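Glyoxalase family protein (Bacillus cereus, PDB 1ZSW) is a zinc-binding protein of the glyoxalase family whose function is unknown, with a metal site that is consistent with an enzymatic role. Local coordinates at residues T103-E112 against L149-G158; N253-E261 against G273-L283. One frame throughout, in Å; residues are numbered along the deposited sequence. Where two conformers were deposited one is given.

Interaction 1 (T103-E112 against L149-G158)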
loop_
_atom_site.group_PDB
_atom_site.type_symbol
_atom_site.label_atom_id
_atom_site.label_comp_id
_atom_site.label_asym_id
_atom_site.label_seq_id
_atom_site.Cartn_x
_atom_site.Cartn_y
_atom_site.Cartn_z
ATOM N N THR A 103 -1.199 1.875 10.405
ATOM C CA THR A 103 -0.014 2.081 11.247
ATOM C C THR A 103 1.258 1.300 10.881
ATOM O O THR A 103 2.303 1.605 11.427
ATOM C CB THR A 103 -0.339 1.838 12.768
ATOM O OG1 THR A 103 -0.980 0.569 12.888
ATOM C CG2 THR A 103 -1.225 2.985 13.306
ATOM N N ARG A 104 1.196 0.301 9.998
ATOM C CA ARG A 104 2.426 -0.463 9.655
ATOM C C ARG A 104 2.305 -1.067 8.281
ATOM O O ARG A 104 1.226 -1.604 7.925
ATOM C CB ARG A 104 2.682 -1.573 10.690
ATOM C CG ARG A 104 4.120 -2.068 10.701
ATOM C CD ARG A 104 4.349 -3.282 11.601
ATOM N NE ARG A 104 3.700 -3.217 12.926
ATOM C CZ ARG A 104 4.297 -2.794 14.043
ATOM N NH1 ARG A 104 5.551 -2.353 14.021
ATOM N NH2 ARG A 104 3.616 -2.794 15.187
ATOM N N ILE A 105 3.405 -1.004 7.513
ATOM C CA ILE A 105 3.462 -1.610 6.196
ATOM C C ILE A 105 4.336 -2.853 6.229
ATOM O O ILE A 105 5.529 -2.750 6.478
ATOM C CB ILE A 105 4.076 -0.653 5.171
ATOM C CG1 ILE A 105 3.395 0.705 5.237
ATOM C CG2 ILE A 105 3.954 -1.259 3.751
ATOM C CD1 ILE A 105 4.118 1.753 4.337
ATOM N N GLY A 106 3.734 -4.006 5.961
ATOM C CA GLY A 106 4.473 -5.265 5.833
ATOM C C GLY A 106 5.011 -5.434 4.417
ATOM O O GLY A 106 4.288 -5.202 3.447
ATOM N N LEU A 107 6.262 -5.863 4.292
ATOM C CA LEU A 107 6.900 -6.038 2.961
ATOM C C LEU A 107 7.493 -7.447 2.931
ATOM O O LEU A 107 8.257 -7.810 3.844
ATOM C CB LEU A 107 8.003 -5.002 2.765
ATOM C CG LEU A 107 7.570 -3.532 2.756
ATOM C CD1 LEU A 107 8.774 -2.603 2.721
ATOM C CD2 LEU A 107 6.665 -3.328 1.555
ATOM N N LEU A 108 7.135 -8.233 1.922
ATOM C CA LEU A 108 7.595 -9.635 1.845
ATOM C C LEU A 108 9.026 -9.704 1.312
ATOM O O LEU A 108 9.374 -8.998 0.374
ATOM C CB LEU A 108 6.669 -10.443 0.935
ATOM C CG LEU A 108 5.236 -10.571 1.458
ATOM C CD1 LEU A 108 4.261 -11.069 0.406
ATOM C CD2 LEU A 108 5.230 -11.527 2.678
ATOM N N VAL A 109 9.844 -10.553 1.948
ATOM C CA VAL A 109 11.174 -10.925 1.443
ATOM C C VAL A 109 11.239 -12.434 1.370
ATOM O O VAL A 109 10.499 -13.115 2.063
ATOM C CB VAL A 109 12.338 -10.348 2.268
ATOM C CG1 VAL A 109 12.323 -8.840 2.197
ATOM C CG2 VAL A 109 12.314 -10.830 3.770
ATOM N N PRO A 110 12.071 -12.978 0.461
ATOM C CA PRO A 110 11.960 -14.416 0.198
ATOM C C PRO A 110 12.293 -15.377 1.350
ATOM O O PRO A 110 11.619 -16.370 1.478
ATOM C CB PRO A 110 12.908 -14.615 -0.986
ATOM C CG PRO A 110 12.995 -13.218 -1.639
ATOM C CD PRO A 110 13.004 -12.308 -0.455
ATOM N N SER A 111 13.289 -15.088 2.163
ATOM C CA SER A 111 13.758 -16.099 3.130
ATOM C C SER A 111 14.286 -15.533 4.435
ATOM O O SER A 111 14.526 -14.326 4.570
ATOM C CB SER A 111 14.899 -16.883 2.447
ATOM O OG SER A 111 16.042 -16.048 2.431
ATOM N N GLU A 112 14.415 -16.396 5.458
ATOM C CA GLU A 112 14.946 -15.931 6.741
ATOM C C GLU A 112 16.363 -15.395 6.533
ATOM O O GLU A 112 16.818 -14.479 7.209
ATOM C CB GLU A 112 14.871 -17.031 7.829
ATOM C CG GLU A 112 13.444 -17.263 8.317
ATOM C CD GLU A 112 13.302 -18.193 9.516
ATOM O OE1 GLU A 112 12.792 -19.327 9.336
ATOM O OE2 GLU A 112 13.655 -17.788 10.636
ATOM N N LEU A 149 7.725 6.453 9.910
ATOM C CA LEU A 149 6.901 5.417 9.280
ATOM C C LEU A 149 7.375 4.045 9.708
ATOM O O LEU A 149 8.569 3.730 9.593
ATOM C CB LEU A 149 6.931 5.565 7.735
ATOM C CG LEU A 149 6.112 4.475 7.001
ATOM C CD1 LEU A 149 4.636 4.638 7.259
ATOM C CD2 LEU A 149 6.349 4.652 5.466
ATOM N N ARG A 150 6.429 3.207 10.149
ATOM C CA ARG A 150 6.745 1.879 10.625
ATOM C C ARG A 150 6.517 0.859 9.545
ATOM O O ARG A 150 5.418 0.828 8.940
ATOM C CB ARG A 150 5.921 1.537 11.889
ATOM C CG ARG A 150 6.293 2.453 13.085
ATOM C CD ARG A 150 5.205 2.386 14.157
ATOM N NE ARG A 150 4.101 3.309 13.847
ATOM C CZ ARG A 150 3.009 3.434 14.602
ATOM N NH1 ARG A 150 2.863 2.693 15.701
ATOM N NH2 ARG A 150 2.072 4.304 14.266
ATOM N N LEU A 151 7.568 0.061 9.284
ATOM C CA LEU A 151 7.536 -1.049 8.342
ATOM C C LEU A 151 8.026 -2.362 8.936
ATOM O O LEU A 151 8.626 -2.371 10.016
ATOM C CB LEU A 151 8.374 -0.706 7.069
ATOM C CG LEU A 151 8.014 0.612 6.379
ATOM C CD1 LEU A 151 8.990 1.706 6.762
ATOM C CD2 LEU A 151 8.020 0.430 4.833
ATOM N N VAL A 152 7.697 -3.466 8.305
ATOM C CA VAL A 152 8.170 -4.755 8.798
ATOM C C VAL A 152 8.454 -5.685 7.631
ATOM O O VAL A 152 7.606 -5.864 6.739
ATOM C CB VAL A 152 7.185 -5.375 9.841
ATOM C CG1 VAL A 152 5.801 -5.667 9.235
ATOM C CG2 VAL A 152 7.761 -6.701 10.417
ATOM N N LEU A 153 9.666 -6.250 7.613
ATOM C CA LEU A 153 9.982 -7.260 6.635
ATOM C C LEU A 153 9.461 -8.623 7.083
ATOM O O LEU A 153 9.591 -8.985 8.277
ATOM C CB LEU A 153 11.487 -7.320 6.385
ATOM C CG LEU A 153 12.195 -6.061 5.963
ATOM C CD1 LEU A 153 13.676 -6.348 5.831
ATOM C CD2 LEU A 153 11.652 -5.558 4.596
ATOM N N LEU A 154 8.862 -9.353 6.168
ATOM C CA LEU A 154 8.149 -10.595 6.501
ATOM C C LEU A 154 8.579 -11.712 5.555
ATOM O O LEU A 154 8.624 -11.536 4.333
ATOM C CB LEU A 154 6.650 -10.394 6.343
ATOM C CG LEU A 154 5.951 -9.279 7.122
ATOM C CD1 LEU A 154 4.515 -9.064 6.526
ATOM C CD2 LEU A 154 5.950 -9.599 8.640
ATOM N N VAL A 155 8.889 -12.875 6.094
ATOM C CA VAL A 155 9.339 -13.956 5.239
ATOM C C VAL A 155 8.231 -14.609 4.483
ATOM O O VAL A 155 7.253 -15.076 5.066
ATOM C CB VAL A 155 10.199 -15.003 5.999
ATOM C CG1 VAL A 155 10.478 -16.183 5.093
ATOM C CG2 VAL A 155 11.472 -14.342 6.463
ATOM N N SER A 156 8.420 -14.655 3.161
ATOM C CA SER A 156 7.440 -15.175 2.231
ATOM C C SER A 156 7.647 -16.634 1.853
ATOM O O SER A 156 6.715 -17.273 1.392
ATOM C CB SER A 156 7.423 -14.334 0.949
ATOM O OG SER A 156 8.558 -14.612 0.120
ATOM N N ASN A 157 8.869 -17.143 2.028
ATOM C CA ASN A 157 9.243 -18.457 1.494
ATOM C C ASN A 157 9.208 -18.447 -0.036
ATOM O O ASN A 157 9.029 -19.489 -0.674
ATOM C CB ASN A 157 8.332 -19.563 2.049
ATOM C CG ASN A 157 8.370 -19.639 3.563
ATOM O OD1 ASN A 157 9.444 -19.628 4.168
ATOM N ND2 ASN A 157 7.194 -19.705 4.184
ATOM N N GLY A 158 9.361 -17.259 -0.618
ATOM C CA GLY A 158 9.355 -17.114 -2.076
ATOM C C GLY A 158 7.980 -16.961 -2.716
ATOM O O GLY A 158 7.886 -16.725 -3.921
HETATM O O HOH W 1 3.676 3.959 11.080
HETATM O O HOH W 2 7.961 -1.310 12.541
#
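Residues 103-109 and 150-155 are the first and last strands of a beta-alpha-beta-beta-beta unit of the vicinal oxygen chelate fold, and they run side by side in parallel. Six backbone hydrogen bonds join Ile105, Leu107 and Val109 to Arg150, Val152, Leu154 and Ser156. A representative pair is Leu107 N to Val152 O at 2.8 Å and Leu154 N to Leu107 O at 2.9 Å. Between them, CA-H groups approach the same carbonyls, as Gly106 CA does Val152 O at 3.3 Å.

On one face, Leu151 CD2 bridges Ile105 and Leu107, meeting Leu107 CD1 at 3.8 Å. Leu153 CD2 likewise lies between Leu107 CB and Val109 CG1, and Leu115 of helix 112-124 covers Val109, Leu153 and Val155. The opposite face has no side chain at Gly106, and Leu154 CD1 approaches the bare CA at 3.9 Å, while Tyr135 packs against Val152 and Leu154.

At the Thr103 end of the pair, the side chain of Arg150, bent at chi3 (-84°), runs alongside that of Thr103, and the Thr103 carbonyl O sits over one face of its guanidinium, offset toward the rim. One water joins Thr103 to Arg150, donating to Thr103 O at 2.7 Å and accepting from Arg150 N at 3.0 Å and from Arg150 NE at 2.9 Å.

Interaction 2 (N253-E261 against G273-L283)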
loop_
_atom_site.group_PDB
_atom_site.type_symbol
_atom_site.label_atom_id
_atom_site.label_comp_id
_atom_site.label_asym_id
_atom_site.label_seq_id
_atom_site.Cartn_x
_atom_site.Cartn_y
_atom_site.Cartn_z
ATOM N N ASN A 253 -11.208 -5.201 -12.804
ATOM C CA ASN A 253 -11.647 -4.344 -13.914
ATOM C C ASN A 253 -12.718 -3.368 -13.469
ATOM O O ASN A 253 -13.129 -3.315 -12.294
ATOM C CB ASN A 253 -12.199 -5.226 -15.061
ATOM C CG ASN A 253 -13.242 -6.182 -14.576
ATOM O OD1 ASN A 253 -14.084 -5.839 -13.735
ATOM N ND2 ASN A 253 -13.187 -7.425 -15.066
ATOM N N ASP A 254 -13.185 -2.551 -14.415
ATOM C CA ASP A 254 -14.173 -1.531 -14.103
ATOM C C ASP A 254 -15.512 -2.110 -13.671
ATOM O O ASP A 254 -16.251 -1.480 -12.920
ATOM C CB ASP A 254 -14.396 -0.614 -15.321
ATOM C CG ASP A 254 -13.217 0.275 -15.617
ATOM O OD1 ASP A 254 -12.258 0.340 -14.816
ATOM O OD2 ASP A 254 -13.224 0.903 -16.703
ATOM N N ALA A 255 -15.840 -3.318 -14.150
ATOM C CA ALA A 255 -17.110 -3.933 -13.760
ATOM C C ALA A 255 -17.088 -4.317 -12.287
ATOM O O ALA A 255 -18.066 -4.102 -11.568
ATOM C CB ALA A 255 -17.426 -5.157 -14.626
ATOM N N GLU A 256 -15.962 -4.849 -11.832
ATOM C CA GLU A 256 -15.835 -5.186 -10.409
ATOM C C GLU A 256 -15.808 -3.903 -9.579
ATOM O O GLU A 256 -16.383 -3.861 -8.508
ATOM C CB GLU A 256 -14.583 -6.030 -10.164
ATOM C CG GLU A 256 -14.721 -7.436 -10.739
ATOM C CD GLU A 256 -13.588 -8.371 -10.389
ATOM O OE1 GLU A 256 -13.577 -9.498 -10.952
ATOM O OE2 GLU A 256 -12.698 -8.007 -9.583
ATOM N N LEU A 257 -15.143 -2.860 -10.086
ATOM C CA LEU A 257 -15.112 -1.586 -9.342
ATOM C C LEU A 257 -16.538 -1.044 -9.147
ATOM O O LEU A 257 -16.927 -0.644 -8.058
ATOM C CB LEU A 257 -14.219 -0.571 -10.055
ATOM C CG LEU A 257 -14.107 0.794 -9.378
ATOM C CD1 LEU A 257 -13.394 0.595 -8.044
ATOM C CD2 LEU A 257 -13.260 1.733 -10.223
ATOM N N ALA A 258 -17.351 -1.079 -10.209
ATOM C CA ALA A 258 -18.743 -0.626 -10.073
ATOM C C ALA A 258 -19.566 -1.464 -9.088
ATOM O O ALA A 258 -20.376 -0.933 -8.342
ATOM C CB ALA A 258 -19.439 -0.596 -11.438
ATOM N N TYR A 259 -19.322 -2.776 -9.085
ATOM C CA TYR A 259 -19.955 -3.664 -8.133
ATOM C C TYR A 259 -19.634 -3.250 -6.701
ATOM O O TYR A 259 -20.528 -3.108 -5.873
ATOM C CB TYR A 259 -19.543 -5.115 -8.382
ATOM C CG TYR A 259 -19.887 -6.020 -7.220
ATOM C CD1 TYR A 259 -18.932 -6.314 -6.243
ATOM C CD2 TYR A 259 -21.165 -6.564 -7.078
ATOM C CE1 TYR A 259 -19.209 -7.117 -5.146
ATOM C CE2 TYR A 259 -21.471 -7.390 -5.963
ATOM C CZ TYR A 259 -20.482 -7.680 -5.011
ATOM O OH TYR A 259 -20.756 -8.478 -3.906
ATOM N N TRP A 260 -18.353 -2.988 -6.435
ATOM C CA TRP A 260 -17.943 -2.602 -5.088
ATOM C C TRP A 260 -18.457 -1.235 -4.687
ATOM O O TRP A 260 -18.788 -1.038 -3.541
ATOM C CB TRP A 260 -16.417 -2.700 -4.924
ATOM C CG TRP A 260 -15.932 -4.133 -4.917
ATOM C CD1 TRP A 260 -15.133 -4.726 -5.836
ATOM C CD2 TRP A 260 -16.285 -5.151 -3.963
ATOM N NE1 TRP A 260 -14.936 -6.064 -5.511
ATOM C CE2 TRP A 260 -15.638 -6.348 -4.370
ATOM C CE3 TRP A 260 -17.113 -5.179 -2.845
ATOM C CZ2 TRP A 260 -15.769 -7.556 -3.657
ATOM C CZ3 TRP A 260 -17.233 -6.384 -2.114
ATOM C CH2 TRP A 260 -16.574 -7.561 -2.558
ATOM N N GLU A 261 -18.547 -0.314 -5.644
ATOM C CA GLU A 261 -19.146 0.975 -5.345
ATOM C C GLU A 261 -20.555 0.804 -4.834
ATOM O O GLU A 261 -20.928 1.386 -3.836
ATOM C CB GLU A 261 -19.154 1.919 -6.524
ATOM C CG GLU A 261 -19.745 3.241 -6.071
ATOM C CD GLU A 261 -19.512 4.357 -7.037
ATOM O OE1 GLU A 261 -19.560 4.115 -8.261
ATOM O OE2 GLU A 261 -19.263 5.474 -6.543
ATOM N N GLY A 273 -17.080 8.315 -5.527
ATOM C CA GLY A 273 -17.375 8.099 -6.938
ATOM C C GLY A 273 -16.137 7.557 -7.632
ATOM O O GLY A 273 -15.008 7.725 -7.113
ATOM N N ILE A 274 -16.328 6.880 -8.760
ATOM C CA ILE A 274 -15.198 6.369 -9.534
ATOM C C ILE A 274 -14.456 7.524 -10.183
ATOM O O ILE A 274 -15.061 8.356 -10.892
ATOM C CB ILE A 274 -15.647 5.310 -10.564
ATOM C CG1 ILE A 274 -16.213 4.111 -9.779
ATOM C CG2 ILE A 274 -14.495 4.941 -11.526
ATOM C CD1 ILE A 274 -16.921 3.014 -10.630
ATOM N N ILE A 275 -13.152 7.586 -9.933
ATOM C CA ILE A 275 -12.277 8.612 -10.518
ATOM C C ILE A 275 -11.197 7.938 -11.377
ATOM O O ILE A 275 -10.586 6.956 -10.968
ATOM C CB ILE A 275 -11.583 9.405 -9.402
ATOM C CG1 ILE A 275 -12.605 10.112 -8.490
ATOM C CG2 ILE A 275 -10.561 10.407 -9.996
ATOM C CD1 ILE A 275 -12.066 10.455 -7.101
ATOM N N ASP A 276 -10.978 8.444 -12.584
ATOM C CA ASP A 276 -9.922 7.932 -13.430
ATOM C C ASP A 276 -8.589 8.555 -13.029
ATOM O O ASP A 276 -8.390 9.783 -13.119
ATOM C CB ASP A 276 -10.242 8.183 -14.905
ATOM C CG ASP A 276 -9.309 7.444 -15.822
ATOM O OD1 ASP A 276 -8.295 6.891 -15.332
ATOM O OD2 ASP A 276 -9.578 7.419 -17.044
ATOM N N ARG A 277 -7.696 7.700 -12.516
ATOM C CA ARG A 277 -6.389 8.126 -12.048
ATOM C C ARG A 277 -5.329 7.862 -13.116
ATOM O O ARG A 277 -4.125 7.958 -12.835
ATOM C CB ARG A 277 -6.040 7.423 -10.727
ATOM C CG ARG A 277 -6.899 7.851 -9.518
ATOM C CD ARG A 277 -6.860 9.354 -9.272
ATOM N NE ARG A 277 -7.206 9.732 -7.893
ATOM C CZ ARG A 277 -7.461 10.985 -7.509
ATOM N NH1 ARG A 277 -7.474 11.973 -8.416
ATOM N NH2 ARG A 277 -7.753 11.253 -6.236
ATOM N N PHE A 278 -5.801 7.588 -14.333
ATOM C CA PHE A 278 -4.983 7.298 -15.511
ATOM C C PHE A 278 -4.348 5.908 -15.478
ATOM O O PHE A 278 -4.637 5.066 -16.337
ATOM C CB PHE A 278 -3.956 8.415 -15.797
ATOM C CG PHE A 278 -3.352 8.344 -17.176
ATOM C CD1 PHE A 278 -4.147 8.473 -18.308
ATOM C CD2 PHE A 278 -1.987 8.171 -17.335
ATOM C CE1 PHE A 278 -3.591 8.409 -19.582
ATOM C CE2 PHE A 278 -1.423 8.113 -18.607
ATOM C CZ PHE A 278 -2.229 8.227 -19.727
ATOM N N TYR A 279 -3.529 5.655 -14.460
ATOM C CA TYR A 279 -2.858 4.374 -14.322
ATOM C C TYR A 279 -3.815 3.292 -13.802
ATOM O O TYR A 279 -3.491 2.105 -13.855
ATOM C CB TYR A 279 -1.668 4.534 -13.399
ATOM C CG TYR A 279 -0.824 5.742 -13.785
ATOM C CD1 TYR A 279 -0.697 6.825 -12.916
ATOM C CD2 TYR A 279 -0.187 5.804 -15.036
ATOM C CE1 TYR A 279 0.074 7.934 -13.258
ATOM C CE2 TYR A 279 0.575 6.907 -15.391
ATOM C CZ TYR A 279 0.703 7.970 -14.499
ATOM O OH TYR A 279 1.452 9.088 -14.840
ATOM N N PHE A 280 -4.983 3.726 -13.319
ATOM C CA PHE A 280 -6.069 2.848 -12.878
ATOM C C PHE A 280 -7.299 3.707 -12.618
ATOM O O PHE A 280 -7.185 4.951 -12.516
ATOM C CB PHE A 280 -5.662 2.080 -11.583
ATOM C CG PHE A 280 -5.074 2.969 -10.486
ATOM C CD1 PHE A 280 -5.914 3.682 -9.605
ATOM C CD2 PHE A 280 -3.680 3.061 -10.317
ATOM C CE1 PHE A 280 -5.371 4.492 -8.566
ATOM C CE2 PHE A 280 -3.129 3.889 -9.282
ATOM C CZ PHE A 280 -4.008 4.595 -8.416
ATOM N N LYS A 281 -8.470 3.076 -12.474
ATOM C CA LYS A 281 -9.635 3.780 -11.955
ATOM C C LYS A 281 -9.866 3.340 -10.500
ATOM O O LYS A 281 -9.536 2.199 -10.124
ATOM C CB LYS A 281 -10.888 3.526 -12.792
ATOM C CG LYS A 281 -10.754 3.889 -14.289
ATOM C CD LYS A 281 -12.203 4.000 -14.822
ATOM C CE LYS A 281 -12.291 4.243 -16.342
ATOM N NZ LYS A 281 -11.627 3.176 -17.098
ATOM N N SER A 282 -10.388 4.236 -9.696
ATOM C CA SER A 282 -10.585 3.905 -8.289
ATOM C C SER A 282 -11.717 4.672 -7.648
ATOM O O SER A 282 -12.215 5.677 -8.222
ATOM C CB SER A 282 -9.295 4.142 -7.566
ATOM O OG SER A 282 -9.057 5.515 -7.382
ATOM N N LEU A 283 -12.086 4.247 -6.443
ATOM C CA LEU A 283 -12.970 5.016 -5.621
ATOM C C LEU A 283 -12.452 4.954 -4.200
ATOM O O LEU A 283 -11.698 4.025 -3.857
ATOM C CB LEU A 283 -14.398 4.485 -5.710
ATOM C CG LEU A 283 -14.664 3.143 -5.041
ATOM C CD1 LEU A 283 -15.033 3.219 -3.582
ATOM C CD2 LEU A 283 -15.821 2.481 -5.826
HETATM O O HOH W 3 -18.943 6.581 -9.816
#
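Leu257 occupies the middle of the contact and touches three side chains of the facing segment. With CG trans to the backbone N (chi1 180°), its two methyls are thrust at the hairpin: CD2 meets Ile274 CG2 tip to tip at 3.7 Å and also lies by Lys281 CB, while CD1 slides past Leu283 CD2 at 3.8 Å in the opposite sense. One turn on, Glu261 lays its CB against the same Leu283 CD2 at 3.5 Å. Its aliphatic part thus extends the apolar patch, and its carboxylate continues outward, where OE2 comes to 3.3 Å from Gly273 CA.

Polar groups close both ends. At the helix start, Lys281 NZ forms a salt bridge with Asp254 OD2 at 2.8 Å, arriving on the syn side and 19° out of the carboxylate plane; the bend of the lysine at chi4 (58°) turns the ammonium to it. At the other end, a water donates to Glu261 OE1 and accepts from Ile274 N at 2.8 Å, while Glu261 OE2 has its own partner in Ser271 OG.

Behind these contacts, Asn253 caps the helix, its OD1 accepting from Glu256 N at 2.9 Å, and backbone bonds between Ile275 and Ser282 set the hairpin. Val251 and Ile295, on neighbouring strands, also pack on Leu257. Ser282 points away from the helix, and its OG is hydrogen-bonded to OE2 of the zinc ligand Glu294. A helix running nearly parallel to the strand it covers, on the outer face of a sheet whose other face carries the metal, is as expected for the beta-alpha-beta-beta-beta units of the vicinal oxygen chelate fold.

Overall arrangement
The two contacts illustrate how one repeated topology is held together in different ways. Interaction 1 knits strands edge to edge, whereas interaction 2 seats a helix on a hairpin of the other sheet. They lie on opposite sides of the chain's centre, with their own centres 28 Å apart and their nearest atoms about 15 Å apart, so neither touches the other. Their relation to the zinc ion, bound by His33, His246 and Glu294, differs: the side chain of Ser282 in interaction 2 comes within about 6 Å of the metal, while that of Ile105 in interaction 1 remains about 12 Å from it.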